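Local coordinates for cell division topological specificity factor (PDB 3KU7), which restricts formation of the division septum to midcell, preventing MinC and MinD from inhibiting division at internal sites while permitting inhibition at the poles, at the interface of chains A and B. Residues are numbered along the deposited sequence; one frame, centred on the assembly and turned at random. Chains: chain A/B, Cell division topological specificity factor.

The interface of chains A and B. Residues chain A 25, 41, 45, 48-49; chain B 25, 45, 48-49.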
loop_
_atom_site.group_PDB
_atom_site.type_symbol
_atom_site.label_atom_id
_atom_site.label_comp_id
_atom_site.label_asym_id
_atom_site.label_seq_id
_atom_site.Cartn_x
_atom_site.Cartn_y
_atom_site.Cartn_z
ATOM N N LEU A 25 0.498 4.358 3.496
ATOM C CA LEU A 25 0.178 3.525 2.350
ATOM C C LEU A 25 -0.868 4.153 1.451
ATOM O O LEU A 25 -1.926 4.565 1.910
ATOM C CB LEU A 25 -0.311 2.167 2.841
ATOM C CG LEU A 25 -0.983 1.305 1.798
ATOM C CD1 LEU A 25 0.058 0.568 0.991
ATOM C CD2 LEU A 25 -1.875 0.338 2.522
ATOM N N MET A 41 -9.774 -5.900 -0.629
ATOM C CA MET A 41 -8.340 -5.827 -0.773
ATOM C C MET A 41 -7.759 -4.892 0.300
ATOM O O MET A 41 -6.717 -5.168 0.906
ATOM C CB MET A 41 -8.027 -5.336 -2.175
ATOM C CG MET A 41 -6.736 -5.839 -2.733
ATOM S SD MET A 41 -6.425 -4.996 -4.280
ATOM C CE MET A 41 -5.172 -5.972 -4.972
ATOM N N ILE A 45 -4.941 -5.925 2.868
ATOM C CA ILE A 45 -3.673 -5.221 2.818
ATOM C C ILE A 45 -3.344 -4.688 4.205
ATOM O O ILE A 45 -2.226 -4.823 4.703
ATOM C CB ILE A 45 -3.713 -4.040 1.878
ATOM C CG1 ILE A 45 -3.863 -4.522 0.439
ATOM C CG2 ILE A 45 -2.426 -3.249 2.036
ATOM C CD1 ILE A 45 -2.703 -5.303 -0.018
ATOM N N VAL A 48 -2.296 -7.316 6.644
ATOM C CA VAL A 48 -0.902 -7.718 6.505
ATOM C C VAL A 48 0.030 -6.749 7.188
ATOM O O VAL A 48 0.988 -7.144 7.864
ATOM C CB VAL A 48 -0.495 -7.863 5.013
ATOM C CG1 VAL A 48 0.993 -8.197 4.899
ATOM C CG2 VAL A 48 -1.357 -8.930 4.364
ATOM N N ILE A 49 -0.249 -5.473 7.024
ATOM C CA ILE A 49 0.614 -4.518 7.654
ATOM C C ILE A 49 0.586 -4.725 9.160
ATOM O O ILE A 49 1.642 -4.825 9.776
ATOM C CB ILE A 49 0.211 -3.087 7.261
ATOM C CG1 ILE A 49 0.665 -2.820 5.822
ATOM C CG2 ILE A 49 0.826 -2.093 8.206
ATOM C CD1 ILE A 49 0.096 -1.536 5.232
ATOM N N LEU B 25 0.574 1.478 -5.834
ATOM C CA LEU B 25 0.650 1.451 -4.384
ATOM C C LEU B 25 1.931 2.058 -3.835
ATOM O O LEU B 25 3.020 1.799 -4.335
ATOM C CB LEU B 25 0.498 0.007 -3.889
ATOM C CG LEU B 25 0.560 -0.296 -2.388
ATOM C CD1 LEU B 25 -0.158 -1.597 -2.105
ATOM C CD2 LEU B 25 1.992 -0.398 -1.929
ATOM N N ILE B 45 2.137 -8.248 0.740
ATOM C CA ILE B 45 1.241 -7.277 0.148
ATOM C C ILE B 45 1.060 -7.467 -1.358
ATOM O O ILE B 45 -0.054 -7.363 -1.870
ATOM C CB ILE B 45 1.734 -5.849 0.430
ATOM C CG1 ILE B 45 1.562 -5.540 1.921
ATOM C CG2 ILE B 45 0.956 -4.854 -0.413
ATOM C CD1 ILE B 45 2.186 -4.237 2.357
ATOM N N VAL B 48 -1.199 -10.461 -1.987
ATOM C CA VAL B 48 -2.615 -10.153 -1.806
ATOM C C VAL B 48 -3.167 -9.487 -3.034
ATOM O O VAL B 48 -4.264 -9.787 -3.506
ATOM C CB VAL B 48 -2.849 -9.213 -0.607
ATOM C CG1 VAL B 48 -4.277 -8.650 -0.665
ATOM C CG2 VAL B 48 -2.589 -9.968 0.704
ATOM N N ILE B 49 -2.398 -8.547 -3.539
ATOM C CA ILE B 49 -2.821 -7.842 -4.721
ATOM C C ILE B 49 -3.020 -8.805 -5.895
ATOM O O ILE B 49 -4.022 -8.731 -6.601
ATOM C CB ILE B 49 -1.811 -6.714 -5.030
ATOM C CG1 ILE B 49 -1.888 -5.676 -3.902
ATOM C CG2 ILE B 49 -2.116 -6.062 -6.357
ATOM C CD1 ILE B 49 -0.802 -4.633 -3.954
#
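A:Ile45 and B:Ile45 meet at the middle of a patch whose side chains include no ring or other flat group, so faces and edges give way to aliphatic, mostly branched chains that pack by methyl, methylene and methine groups. The two isoleucines cross at about a right angle, with CD1 of A:Ile45 lying 3.7 Å from the CG2 methyl of B:Ile45. The same CD1 also reaches B:Val48, 3.8 Å from its CG1, and passes 4.0 Å from CG1 of B:Ile49, so one terminal methyl touches three residues of the partner helix.

The pair illustrates how the halves of a two-fold dimer may be modelled with different side-chain detail. Both isoleucines place CG1 beside the backbone N, but the chain of A:Ile45 is modelled bent at its tip (chi2 -64°), whereas that of B:Ile45 runs on extended (chi2 172°), a difference that may partly reflect the resolution. The extended CD1 of B:Ile45 accordingly lies 4.0 Å from CG1 of A:Ile49, while its CG1 rests 4.0 Å from CG1 of A:Val48.

To one side of this centre, A:Val48 and B:Val48 slide past each other in opposite directions, their CG2 methyls 4.0 Å apart. To the other, the leucines from the two strands cross obliquely: CD1 of A:Leu25 sits in the fork of B:Leu25, 3.5 Å from its CG. The methyl end of the extended A:Met41 side chain lies over B:Ile49 at the margin, but its modelled closeness is doubtful.

The side chains described here meet through apolar contacts, and 228 Å² of surface is hidden in this patch. Helix 38-53 of chain A runs antiparallel to helix 41-53 of chain B, and the helices form one layer over the strands. Near the two-fold axis helix meets helix and leucine meets leucine, while each Leu25 (strands 22-30 and 22-29) packs beneath the helix of its own chain, in a dimer that is probably the functional form of MinE.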